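Local coordinates for protein glucose-permease IIA component (Mycoplasma capricolum, PDB 2GPR) that probably relays a phosphoryl group from phospho-HPr through a histidine to the EIIB domain, serving glucose uptake by the sugar phosphotransferase system, at residues D36-N41 with I126-N131; D46-V51 with G104-T109; H63-Q68 with I75-G80. All blocks are in the same frame, centred on the assembly; numbering follows the deposited sequence.

Interaction 1: D36-N41 with I126-N131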
ATOM      1  N   ASP A  36      -3.458  -7.234  -8.572  1.00 38.08           N
ATOM      2  CA  ASP A  36      -2.026  -7.132  -8.895  1.00 37.74           C
ATOM      3  C   ASP A  36      -1.404  -5.969  -8.195  1.00 30.48           C
ATOM      4  O   ASP A  36      -2.087  -5.277  -7.464  1.00 30.27           O
ATOM      5  CB  ASP A  36      -1.796  -6.980 -10.415  1.00 46.26           C
ATOM      6  CG  ASP A  36      -0.530  -7.642 -10.911  1.00 53.90           C
ATOM      7  OD1 ASP A  36       0.487  -7.519 -10.069  1.00 55.76           O
ATOM      8  OD2 ASP A  36      -0.472  -8.264 -11.967  1.00 56.53           O
ATOM      9  N   GLY A  37      -0.101  -5.783  -8.402  1.00 28.45           N
ATOM     10  CA  GLY A  37       0.670  -4.678  -7.787  1.00 26.72           C
ATOM     11  C   GLY A  37       2.011  -5.174  -7.314  1.00 23.68           C
ATOM     12  O   GLY A  37       2.605  -6.033  -7.917  1.00 25.37           O
ATOM     13  N   PHE A  38       2.453  -4.706  -6.191  1.00 20.49           N
ATOM     14  CA  PHE A  38       3.735  -5.145  -5.662  1.00 17.32           C
ATOM     15  C   PHE A  38       3.786  -5.083  -4.111  1.00 22.14           C
ATOM     16  O   PHE A  38       2.774  -5.079  -3.446  1.00 25.71           O
ATOM     17  CB  PHE A  38       4.832  -4.334  -6.250  1.00 10.71           C
ATOM     18  CG  PHE A  38       4.461  -2.892  -6.101  1.00 11.00           C
ATOM     19  CD1 PHE A  38       3.603  -2.284  -7.011  1.00 10.81           C
ATOM     20  CD2 PHE A  38       4.910  -2.146  -5.019  1.00 13.12           C
ATOM     21  CE1 PHE A  38       3.207  -0.959  -6.882  1.00 12.10           C
ATOM     22  CE2 PHE A  38       4.533  -0.806  -4.871  1.00 15.15           C
ATOM     23  CZ  PHE A  38       3.674  -0.217  -5.797  1.00 13.08           C
ATOM     24  N   ALA A  39       4.965  -5.073  -3.524  1.00 22.34           N
ATOM     25  CA  ALA A  39       5.077  -5.042  -2.081  1.00 21.17           C
ATOM     26  C   ALA A  39       6.283  -4.224  -1.616  1.00 21.88           C
ATOM     27  O   ALA A  39       7.054  -3.657  -2.372  1.00 22.26           O
ATOM     28  CB  ALA A  39       5.086  -6.451  -1.479  1.00 19.96           C
ATOM     29  N   ILE A  40       6.406  -4.141  -0.359  1.00 23.24           N
ATOM     30  CA  ILE A  40       7.422  -3.368   0.169  1.00 27.48           C
ATOM     31  C   ILE A  40       7.922  -3.946   1.451  1.00 32.25           C
ATOM     32  O   ILE A  40       7.157  -4.450   2.279  1.00 29.90           O
ATOM     33  CB  ILE A  40       7.070  -1.846   0.229  1.00 30.49           C
ATOM     34  CG1 ILE A  40       8.350  -0.970   0.312  1.00 34.71           C
ATOM     35  CG2 ILE A  40       6.103  -1.462   1.362  1.00 28.12           C
ATOM     36  CD1 ILE A  40       8.087   0.538   0.136  1.00 35.78           C
ATOM     37  N   ASN A  41       9.266  -3.951   1.524  1.00 38.34           N
ATOM     38  CA  ASN A  41      10.034  -4.291   2.694  1.00 36.68           C
ATOM     39  C   ASN A  41      10.265  -2.983   3.444  1.00 33.03           C
ATOM     40  O   ASN A  41      11.202  -2.197   3.103  1.00 33.98           O
ATOM     41  CB  ASN A  41      11.353  -4.944   2.349  1.00 37.92           C
ATOM     42  CG  ASN A  41      11.442  -6.194   3.116  1.00 41.55           C
ATOM     43  OD1 ASN A  41      11.113  -6.202   4.311  1.00 42.91           O
ATOM     44  ND2 ASN A  41      11.597  -7.292   2.383  1.00 44.32           N
ATOM     45  N   ILE A 126       0.896  -3.817  -1.844  1.00 22.87           N
ATOM     46  CA  ILE A 126       0.229  -2.703  -2.518  1.00 27.00           C
ATOM     47  C   ILE A 126      -0.544  -3.268  -3.706  1.00 27.65           C
ATOM     48  O   ILE A 126       0.035  -3.572  -4.766  1.00 29.08           O
ATOM     49  CB  ILE A 126       1.238  -1.658  -3.065  1.00 31.20           C
ATOM     50  CG1 ILE A 126       2.311  -1.280  -2.054  1.00 30.05           C
ATOM     51  CG2 ILE A 126       0.510  -0.404  -3.539  1.00 33.00           C
ATOM     52  CD1 ILE A 126       1.726  -0.790  -0.739  1.00 29.67           C
ATOM     53  N   ILE A 127      -1.834  -3.460  -3.570  1.00 27.22           N
ATOM     54  CA  ILE A 127      -2.515  -4.040  -4.703  1.00 26.75           C
ATOM     55  C   ILE A 127      -3.604  -3.196  -5.206  1.00 22.62           C
ATOM     56  O   ILE A 127      -4.258  -2.508  -4.470  1.00 23.96           O
ATOM     57  CB  ILE A 127      -3.086  -5.409  -4.380  1.00 32.82           C
ATOM     58  CG1 ILE A 127      -3.719  -5.393  -3.007  1.00 34.88           C
ATOM     59  CG2 ILE A 127      -2.043  -6.532  -4.429  1.00 34.35           C
ATOM     60  CD1 ILE A 127      -4.897  -6.366  -2.969  1.00 34.81           C
ATOM     61  N   PHE A 128      -3.803  -3.264  -6.480  1.00 23.01           N
ATOM     62  CA  PHE A 128      -4.903  -2.572  -7.070  1.00 24.30           C
ATOM     63  C   PHE A 128      -6.065  -3.540  -7.065  1.00 28.32           C
ATOM     64  O   PHE A 128      -6.059  -4.606  -7.786  1.00 27.73           O
ATOM     65  CB  PHE A 128      -4.626  -2.070  -8.490  1.00 24.45           C
ATOM     66  CG  PHE A 128      -3.372  -1.264  -8.573  1.00 22.95           C
ATOM     67  CD1 PHE A 128      -2.135  -1.897  -8.484  1.00 22.03           C
ATOM     68  CD2 PHE A 128      -3.419   0.123  -8.699  1.00 22.22           C
ATOM     69  CE1 PHE A 128      -0.960  -1.147  -8.484  1.00 24.49           C
ATOM     70  CE2 PHE A 128      -2.248   0.874  -8.788  1.00 22.41           C
ATOM     71  CZ  PHE A 128      -1.017   0.238  -8.641  1.00 22.80           C
ATOM     72  N   THR A 129      -7.000  -3.220  -6.143  1.00 28.78           N
ATOM     73  CA  THR A 129      -8.180  -4.002  -5.975  1.00 27.97           C
ATOM     74  C   THR A 129      -9.196  -3.690  -7.075  1.00 29.40           C
ATOM     75  O   THR A 129     -10.146  -4.409  -7.311  1.00 28.18           O
ATOM     76  CB  THR A 129      -8.724  -3.888  -4.546  1.00 25.98           C
ATOM     77  OG1 THR A 129      -8.476  -5.142  -3.866  1.00 27.38           O
ATOM     78  CG2 THR A 129     -10.232  -3.510  -4.548  1.00 22.82           C
ATOM     79  N   ASN A 130      -8.930  -2.617  -7.791  1.00 30.72           N
ATOM     80  CA  ASN A 130      -9.766  -2.229  -8.864  1.00 29.82           C
ATOM     81  C   ASN A 130      -9.063  -1.224  -9.781  1.00 30.44           C
ATOM     82  O   ASN A 130      -8.616  -0.172  -9.363  1.00 30.63           O
ATOM     83  CB  ASN A 130     -11.101  -1.764  -8.329  1.00 28.55           C
ATOM     84  CG  ASN A 130     -11.954  -1.106  -9.392  1.00 29.76           C
ATOM     85  OD1 ASN A 130     -12.839  -0.278  -9.087  1.00 34.11           O
ATOM     86  ND2 ASN A 130     -11.705  -1.434 -10.635  1.00 26.20           N
ATOM     87  N   ASN A 131      -9.014  -1.526 -11.062  1.00 33.90           N
ATOM     88  CA  ASN A 131      -8.359  -0.634 -12.012  1.00 37.48           C
ATOM     89  C   ASN A 131      -9.120  -0.216 -13.254  1.00 38.11           C
ATOM     90  O   ASN A 131      -9.613   0.890 -13.348  1.00 38.41           O
ATOM     91  CB  ASN A 131      -6.975  -1.146 -12.428  1.00 40.22           C
ATOM     92  CG  ASN A 131      -7.002  -2.575 -12.936  1.00 42.32           C
ATOM     93  OD1 ASN A 131      -8.009  -3.114 -13.392  1.00 43.39           O
ATOM     94  ND2 ASN A 131      -5.880  -3.225 -12.780  1.00 43.75           N
TER

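Interaction 2: D46-V51 with G104-T109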
ATOM      1  N   ASP A  46       6.660   4.802   9.376  1.00 29.75           N
ATOM      2  CA  ASP A  46       5.602   5.584   8.796  1.00 30.58           C
ATOM      3  C   ASP A  46       5.147   5.104   7.406  1.00 32.00           C
ATOM      4  O   ASP A  46       5.920   4.889   6.484  1.00 35.89           O
ATOM      5  CB  ASP A  46       5.875   7.073   8.910  1.00 31.46           C
ATOM      6  CG  ASP A  46       6.447   7.425  10.291  1.00 34.94           C
ATOM      7  OD1 ASP A  46       5.900   6.738  11.273  1.00 36.66           O
ATOM      8  OD2 ASP A  46       7.302   8.286  10.486  1.00 34.67           O
ATOM      9  N   PHE A  47       3.868   4.839   7.294  1.00 26.83           N
ATOM     10  CA  PHE A  47       3.329   4.442   6.058  1.00 21.25           C
ATOM     11  C   PHE A  47       2.486   5.600   5.616  1.00 23.44           C
ATOM     12  O   PHE A  47       1.744   6.153   6.442  1.00 23.14           O
ATOM     13  CB  PHE A  47       2.536   3.152   6.173  1.00 18.38           C
ATOM     14  CG  PHE A  47       3.406   1.956   6.363  1.00 13.06           C
ATOM     15  CD1 PHE A  47       4.064   1.762   7.574  1.00 12.29           C
ATOM     16  CD2 PHE A  47       3.560   1.022   5.339  1.00 10.99           C
ATOM     17  CE1 PHE A  47       4.884   0.652   7.740  1.00 13.36           C
ATOM     18  CE2 PHE A  47       4.387  -0.095   5.483  1.00  8.34           C
ATOM     19  CZ  PHE A  47       5.085  -0.240   6.680  1.00 11.50           C
ATOM     20  N   HIS A  48       2.684   6.028   4.345  1.00 22.88           N
ATOM     21  CA  HIS A  48       2.019   7.186   3.808  1.00 20.66           C
ATOM     22  C   HIS A  48       1.133   6.785   2.683  1.00 20.44           C
ATOM     23  O   HIS A  48       1.312   5.754   2.121  1.00 23.00           O
ATOM     24  CB  HIS A  48       3.040   8.223   3.278  1.00 24.75           C
ATOM     25  CG  HIS A  48       3.818   8.932   4.343  1.00 27.65           C
ATOM     26  ND1 HIS A  48       4.935   8.364   4.919  1.00 30.19           N
ATOM     27  CD2 HIS A  48       3.593  10.116   4.976  1.00 28.27           C
ATOM     28  CE1 HIS A  48       5.375   9.219   5.856  1.00 30.37           C
ATOM     29  NE2 HIS A  48       4.590  10.282   5.910  1.00 28.79           N
ATOM     30  N   ALA A  49       0.215   7.633   2.312  1.00 18.39           N
ATOM     31  CA  ALA A  49      -0.609   7.368   1.191  1.00 16.84           C
ATOM     32  C   ALA A  49       0.192   7.359  -0.145  1.00 19.73           C
ATOM     33  O   ALA A  49       0.937   8.287  -0.493  1.00 21.79           O
ATOM     34  CB  ALA A  49      -1.740   8.389   1.168  1.00 13.95           C
ATOM     35  N   PRO A  50      -0.037   6.326  -0.930  1.00 22.37           N
ATOM     36  CA  PRO A  50       0.584   6.125  -2.245  1.00 23.40           C
ATOM     37  C   PRO A  50      -0.008   6.975  -3.346  1.00 25.57           C
ATOM     38  O   PRO A  50       0.608   7.193  -4.362  1.00 29.44           O
ATOM     39  CB  PRO A  50       0.318   4.668  -2.587  1.00 25.16           C
ATOM     40  CG  PRO A  50      -0.418   4.014  -1.388  1.00 25.55           C
ATOM     41  CD  PRO A  50      -0.529   5.061  -0.303  1.00 23.44           C
ATOM     42  N   VAL A  51      -1.247   7.394  -3.151  1.00 25.89           N
ATOM     43  CA  VAL A  51      -2.004   8.247  -4.063  1.00 24.91           C
ATOM     44  C   VAL A  51      -3.002   9.105  -3.286  1.00 23.29           C
ATOM     45  O   VAL A  51      -3.151   9.055  -2.036  1.00 22.61           O
ATOM     46  CB  VAL A  51      -2.748   7.470  -5.143  1.00 27.30           C
ATOM     47  CG1 VAL A  51      -1.800   6.580  -5.935  1.00 23.80           C
ATOM     48  CG2 VAL A  51      -3.839   6.630  -4.470  1.00 32.55           C
ATOM     49  N   GLY A 104       1.271  10.761  -0.114  1.00 23.47           N
ATOM     50  CA  GLY A 104       2.345  11.196   0.754  1.00 22.85           C
ATOM     51  C   GLY A 104       1.842  11.570   2.178  1.00 21.48           C
ATOM     52  O   GLY A 104       2.625  11.865   3.064  1.00 20.33           O
ATOM     53  N   ASP A 105       0.514  11.592   2.410  1.00 21.73           N
ATOM     54  CA  ASP A 105       0.018  11.865   3.780  1.00 20.92           C
ATOM     55  C   ASP A 105       0.308  10.653   4.631  1.00 22.19           C
ATOM     56  O   ASP A 105       0.436   9.556   4.116  1.00 23.97           O
ATOM     57  CB  ASP A 105      -1.475  12.118   3.899  1.00 21.07           C
ATOM     58  CG  ASP A 105      -1.884  13.425   3.366  1.00 23.49           C
ATOM     59  OD1 ASP A 105      -0.894  14.261   3.278  1.00 25.24           O
ATOM     60  OD2 ASP A 105      -3.002  13.641   2.988  1.00 25.38           O
ATOM     61  N   LYS A 106       0.460  10.853   5.930  1.00 20.50           N
ATOM     62  CA  LYS A 106       0.771   9.757   6.768  1.00 19.19           C
ATOM     63  C   LYS A 106      -0.474   8.976   7.059  1.00 26.23           C
ATOM     64  O   LYS A 106      -1.505   9.575   7.371  1.00 31.54           O
ATOM     65  CB  LYS A 106       1.423  10.239   8.032  1.00 18.97           C
ATOM     66  CG  LYS A 106       2.142   9.118   8.741  1.00 22.33           C
ATOM     67  CD  LYS A 106       3.031   9.598   9.869  1.00 29.02           C
ATOM     68  CE  LYS A 106       2.480  10.806  10.587  1.00 35.59           C
ATOM     69  NZ  LYS A 106       3.497  11.469  11.435  1.00 38.97           N
ATOM     70  N   LEU A 107      -0.436   7.644   7.007  1.00 24.66           N
ATOM     71  CA  LEU A 107      -1.650   6.940   7.360  1.00 21.17           C
ATOM     72  C   LEU A 107      -1.565   6.479   8.791  1.00 24.01           C
ATOM     73  O   LEU A 107      -2.432   6.762   9.634  1.00 25.71           O
ATOM     74  CB  LEU A 107      -1.943   5.790   6.414  1.00 17.58           C
ATOM     75  CG  LEU A 107      -2.009   6.301   5.000  1.00 16.03           C
ATOM     76  CD1 LEU A 107      -2.097   5.145   4.025  1.00 12.81           C
ATOM     77  CD2 LEU A 107      -3.184   7.271   4.843  1.00 15.63           C
ATOM     78  N   VAL A 108      -0.464   5.803   9.068  1.00 23.66           N
ATOM     79  CA  VAL A 108      -0.278   5.265  10.375  1.00 25.80           C
ATOM     80  C   VAL A 108       1.216   5.076  10.727  1.00 25.04           C
ATOM     81  O   VAL A 108       2.123   5.167   9.881  1.00 22.99           O
ATOM     82  CB  VAL A 108      -1.015   3.934  10.418  1.00 24.80           C
ATOM     83  CG1 VAL A 108      -0.360   3.072   9.383  1.00 25.28           C
ATOM     84  CG2 VAL A 108      -1.001   3.251  11.789  1.00 23.24           C
ATOM     85  N   THR A 109       1.447   4.806  12.005  1.00 22.27           N
ATOM     86  CA  THR A 109       2.765   4.524  12.463  1.00 24.49           C
ATOM     87  C   THR A 109       2.769   3.139  13.094  1.00 26.50           C
ATOM     88  O   THR A 109       1.959   2.832  13.981  1.00 27.67           O
ATOM     89  CB  THR A 109       3.337   5.626  13.374  1.00 26.30           C
ATOM     90  OG1 THR A 109       3.000   6.891  12.826  1.00 25.38           O
ATOM     91  CG2 THR A 109       4.873   5.468  13.542  1.00 26.58           C
TER

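Interaction 3: H63-Q68 with I75-G80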
ATOM      1  N   HIS A  63      -4.518  -1.984  10.147  1.00 23.25           N
ATOM      2  CA  HIS A  63      -3.454  -2.716   9.468  1.00 21.88           C
ATOM      3  C   HIS A  63      -3.539  -2.646   7.946  1.00 19.23           C
ATOM      4  O   HIS A  63      -2.641  -3.151   7.257  1.00 17.40           O
ATOM      5  CB  HIS A  63      -3.489  -4.201   9.896  1.00 22.00           C
ATOM      6  CG  HIS A  63      -4.770  -4.822   9.408  1.00 28.49           C
ATOM      7  ND1 HIS A  63      -6.019  -4.355   9.831  1.00 31.44           N
ATOM      8  CD2 HIS A  63      -4.996  -5.802   8.487  1.00 30.76           C
ATOM      9  CE1 HIS A  63      -6.960  -5.069   9.191  1.00 31.87           C
ATOM     10  NE2 HIS A  63      -6.380  -5.962   8.390  1.00 31.56           N
ATOM     11  N   ALA A  64      -4.650  -2.096   7.438  1.00 17.01           N
ATOM     12  CA  ALA A  64      -4.843  -2.045   6.008  1.00 17.08           C
ATOM     13  C   ALA A  64      -5.590  -0.770   5.576  1.00 19.10           C
ATOM     14  O   ALA A  64      -6.504  -0.350   6.235  1.00 21.28           O
ATOM     15  CB  ALA A  64      -5.534  -3.316   5.596  1.00 15.91           C
ATOM     16  N   PHE A  65      -5.175  -0.110   4.486  1.00 17.50           N
ATOM     17  CA  PHE A  65      -5.818   1.108   4.118  1.00 18.88           C
ATOM     18  C   PHE A  65      -6.235   1.069   2.688  1.00 21.04           C
ATOM     19  O   PHE A  65      -5.399   0.848   1.860  1.00 25.76           O
ATOM     20  CB  PHE A  65      -4.826   2.262   4.354  1.00 21.24           C
ATOM     21  CG  PHE A  65      -4.463   2.376   5.808  1.00 22.88           C
ATOM     22  CD1 PHE A  65      -5.285   3.101   6.670  1.00 26.25           C
ATOM     23  CD2 PHE A  65      -3.414   1.647   6.369  1.00 23.42           C
ATOM     24  CE1 PHE A  65      -5.026   3.174   8.045  1.00 27.50           C
ATOM     25  CE2 PHE A  65      -3.127   1.726   7.739  1.00 26.96           C
ATOM     26  CZ  PHE A  65      -3.928   2.498   8.582  1.00 28.09           C
ATOM     27  N   GLY A  66      -7.505   1.326   2.413  1.00 18.90           N
ATOM     28  CA  GLY A  66      -8.054   1.333   1.070  1.00 17.78           C
ATOM     29  C   GLY A  66      -8.339   2.747   0.552  1.00 21.09           C
ATOM     30  O   GLY A  66      -9.055   3.560   1.159  1.00 22.29           O
ATOM     31  N   ILE A  67      -7.753   3.055  -0.601  1.00 22.98           N
ATOM     32  CA  ILE A  67      -7.885   4.383  -1.156  1.00 21.87           C
ATOM     33  C   ILE A  67      -8.479   4.283  -2.506  1.00 24.74           C
ATOM     34  O   ILE A  67      -8.103   3.445  -3.323  1.00 26.95           O
ATOM     35  CB  ILE A  67      -6.556   5.193  -1.147  1.00 19.17           C
ATOM     36  CG1 ILE A  67      -6.094   5.505   0.299  1.00 15.49           C
ATOM     37  CG2 ILE A  67      -6.743   6.507  -1.916  1.00 16.29           C
ATOM     38  CD1 ILE A  67      -4.599   5.428   0.551  1.00 15.13           C
ATOM     39  N   GLN A  68      -9.459   5.097  -2.717  1.00 26.30           N
ATOM     40  CA  GLN A  68     -10.128   5.109  -3.977  1.00 30.75           C
ATOM     41  C   GLN A  68      -9.927   6.484  -4.579  1.00 33.00           C
ATOM     42  O   GLN A  68     -10.227   7.486  -3.953  1.00 30.49           O
ATOM     43  CB  GLN A  68     -11.622   4.653  -3.790  1.00 34.04           C
ATOM     44  CG  GLN A  68     -12.610   4.815  -4.972  1.00 36.38           C
ATOM     45  CD  GLN A  68     -14.051   5.059  -4.486  1.00 39.15           C
ATOM     46  OE1 GLN A  68     -14.468   6.222  -4.221  1.00 40.84           O
ATOM     47  NE2 GLN A  68     -14.800   3.962  -4.295  1.00 37.71           N
ATOM     48  N   ILE A  75      -6.732   1.104  -4.710  1.00 24.60           N
ATOM     49  CA  ILE A  75      -5.537   0.467  -4.374  1.00 22.39           C
ATOM     50  C   ILE A  75      -5.484   0.172  -2.881  1.00 21.62           C
ATOM     51  O   ILE A  75      -5.816   1.004  -2.025  1.00 20.54           O
ATOM     52  CB  ILE A  75      -4.435   1.349  -4.860  1.00 25.71           C
ATOM     53  CG1 ILE A  75      -3.107   0.904  -4.343  1.00 27.97           C
ATOM     54  CG2 ILE A  75      -4.668   2.777  -4.437  1.00 26.81           C
ATOM     55  CD1 ILE A  75      -2.319   2.104  -3.846  1.00 29.09           C
ATOM     56  N   LEU A  76      -5.094  -1.036  -2.547  1.00 22.47           N
ATOM     57  CA  LEU A  76      -4.960  -1.428  -1.161  1.00 22.09           C
ATOM     58  C   LEU A  76      -3.495  -1.507  -0.642  1.00 23.26           C
ATOM     59  O   LEU A  76      -2.614  -2.141  -1.237  1.00 27.47           O
ATOM     60  CB  LEU A  76      -5.771  -2.719  -0.909  1.00 21.49           C
ATOM     61  CG  LEU A  76      -5.698  -3.298   0.491  1.00 21.10           C
ATOM     62  CD1 LEU A  76      -6.892  -2.836   1.304  1.00 21.54           C
ATOM     63  CD2 LEU A  76      -5.775  -4.813   0.371  1.00 20.59           C
ATOM     64  N   LEU A  77      -3.249  -0.830   0.478  1.00 20.43           N
ATOM     65  CA  LEU A  77      -2.014  -0.857   1.247  1.00 18.41           C
ATOM     66  C   LEU A  77      -2.317  -1.763   2.449  1.00 19.18           C
ATOM     67  O   LEU A  77      -3.274  -1.536   3.184  1.00 22.29           O
ATOM     68  CB  LEU A  77      -1.657   0.556   1.787  1.00 18.77           C
ATOM     69  CG  LEU A  77      -0.232   0.811   2.295  1.00 15.32           C
ATOM     70  CD1 LEU A  77      -0.258   1.612   3.584  1.00 14.91           C
ATOM     71  CD2 LEU A  77       0.722  -0.395   2.346  1.00 11.15           C
ATOM     72  N   HIS A  78      -1.522  -2.798   2.630  1.00 16.85           N
ATOM     73  CA  HIS A  78      -1.731  -3.741   3.651  1.00 18.14           C
ATOM     74  C   HIS A  78      -0.456  -4.009   4.359  1.00 21.11           C
ATOM     75  O   HIS A  78       0.416  -4.616   3.770  1.00 23.78           O
ATOM     76  CB  HIS A  78      -2.217  -4.980   2.966  1.00 21.41           C
ATOM     77  CG  HIS A  78      -2.549  -6.076   3.909  1.00 24.48           C
ATOM     78  ND1 HIS A  78      -1.550  -6.698   4.652  1.00 24.72           N
ATOM     79  CD2 HIS A  78      -3.741  -6.701   4.158  1.00 22.43           C
ATOM     80  CE1 HIS A  78      -2.142  -7.671   5.321  1.00 23.50           C
ATOM     81  NE2 HIS A  78      -3.454  -7.689   5.070  1.00 22.05           N
ATOM     82  N   ILE A  79      -0.307  -3.468   5.589  1.00 21.34           N
ATOM     83  CA  ILE A  79       0.918  -3.624   6.296  1.00 21.82           C
ATOM     84  C   ILE A  79       1.138  -5.030   6.747  1.00 24.32           C
ATOM     85  O   ILE A  79       0.303  -5.583   7.448  1.00 26.54           O
ATOM     86  CB  ILE A  79       1.108  -2.659   7.440  1.00 22.46           C
ATOM     87  CG1 ILE A  79       1.072  -1.240   6.901  1.00 25.76           C
ATOM     88  CG2 ILE A  79       2.476  -2.939   8.119  1.00 16.91           C
ATOM     89  CD1 ILE A  79      -0.328  -0.717   6.721  1.00 29.11           C
ATOM     90  N   GLY A  80       2.310  -5.597   6.368  1.00 25.50           N
ATOM     91  CA  GLY A  80       2.711  -6.959   6.731  1.00 23.58           C
ATOM     92  C   GLY A  80       1.692  -8.029   6.322  1.00 23.42           C
ATOM     93  O   GLY A  80       0.923  -7.886   5.392  1.00 26.67           O
TER

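Interaction 1: D36-N41 with I126-N131
I126 sets CB over one face of the F38 ring, and this pair, with D36, accounts for most of the surface the two strands bury. The CB contact is of the CH-pi kind, 4.0 Å from the F38 ring centroid and displaced toward the rim. CG1 of I126 reaches the rim at F38 CE2 (3.6 Å), while its other branch, CG2, meets CZ. F38 CG stands between the backbone N and the carbonyl carbon (chi1 50°), on the same side of the sheet as I126.

The backbones of the two residues form an antiparallel hydrogen-bonded pair: I126 N gives a nearly straight bond to F38 O (2.8 Å, 172° at the hydrogen), and F38 N returns one to I126 O. D36 contributes mainly through its main chain. Its carbonyl O accepts the bond from F128 N (2.8 Å) and also lies against I127 CA and CB. The same oxygen and G37 CA border the edge of the F128 ring in its plane. At G37 the strands come close, CA to CA 4.5 Å from I127; G37, without a side chain, brings its CA to 3.3 Å from I126 O, a CA-H...O contact.

Strand 36-42 is thereby joined to strand 124-130 in the large antiparallel sheet. F38 and F128 continue onto strand 149-153, whereas I126 rests on I75 and L77 of the next strand. The chemistry is that of a hydrophobic core: the N and O atoms of F38 and I126 bond each other, D36 O takes F128 N, and aromatic and aliphatic surfaces fill the face carrying F38 and I126.

Interaction 2: D46-V51 with G104-T109
A classic beta bulge joins strand 46-48 to strand 106-110, with L107 and V108 both set opposite F47. F47 O accepts a nearly straight bond from L107 N (2.7 Å) and a weak one from V108 N, while F47 N donates to V108 O (3.1 Å). The extra residue shifts the register by one, so that H48 pairs with K106.

Beyond the bulge, on the partly exposed side, K106 passes obliquely across the H48 imidazole. K106 CG, anti to the backbone N (chi1 -162°), lies over one ring face, 4.2 Å from the H48 centroid and offset toward the rim, and K106 CB approaches CD2 and NE2. Farther out, K106 CD meets D46 CB at 3.9 Å. The charged ends do not touch: K106 NZ remains 5.1 Å from D46 OD2, and the lysine has a cation-pi partner in F94. H48 ND1 is hydrogen-bonded to P13 O, which helps fix the rotation of the ring under the lysine.

Toward the interior, L107 CG lies against A49 N, with L107 CD2 beside A49 CB (4.1 Å). The main chain closes the far end of the contact through G104 N, which donates to A49 O. F47 and L107 both continue onto L77, and V108 onto F65, carrying this small sheet over the larger one.

The contact thus combines two chemistries. Apolar side chains pack on its inner side, while the aliphatic part of a lysine covers an imidazole on the outer side; the separated D46 and K106 charges could at most interact at longer range.

Interaction 3: H63-Q68 with I75-G80
H63 turns the edge of its imidazole toward the face of H78 in an offset edge-to-face pair, planes at 82° and centroids 5.7 Å apart. Of the H63 side chain, CD2 comes nearest the H78 ring, 4.2 Å from NE2, which lies near the plane of the H63 ring. H78 ND1 makes a weak bond to G80 O, while NE2 is the ring nitrogen toward H63. By similarity, H78 NE2 is the atom phosphorylated by HPr, H63 is important for phospho-donor activity, and both histidines would bind the zinc ion shared with glycerol kinase. They stand at one end of an antiparallel beta hairpin, strands 64-68 and 74-78, within the large sheet. H63 O accepts from I79 N (2.9 Å) and also lies over one face of the H78 ring, while F65 and L77 exchange backbone bonds. A64, on the histidine side, brings CB to H78 CD2 (4.1 Å). On the opposite face, I79 CD1 meets the edge of the F65 ring at CE2 (3.9 Å), and F65 CD2 approaches L77 CD1; F29 adds another edge-to-face ring contact to H78.

How the interactions relate
Interaction 3 lies between the other two: its centre is about 9 Å from that of interaction 1 and about 10 Å from that of interaction 2, whose own centres are about 15 Å apart. Interactions 1 and 3 share the large sheet, joined by a probable hydrogen bond from L76 N to I127 O (2.6 Å) and by I126 CD1 against L77 CD2. Interaction 2 packs onto the hairpin and the loop that follows it, V108 CG1 meeting F65 CE2 at 3.5 Å and F47 CD2 meeting I79 CG1 at 3.7 Å. Both neighbours approach the predicted histidine site: the I127 side chain is about 6 Å from that of H78, and the V108 side chain about 8 Å from that of H63.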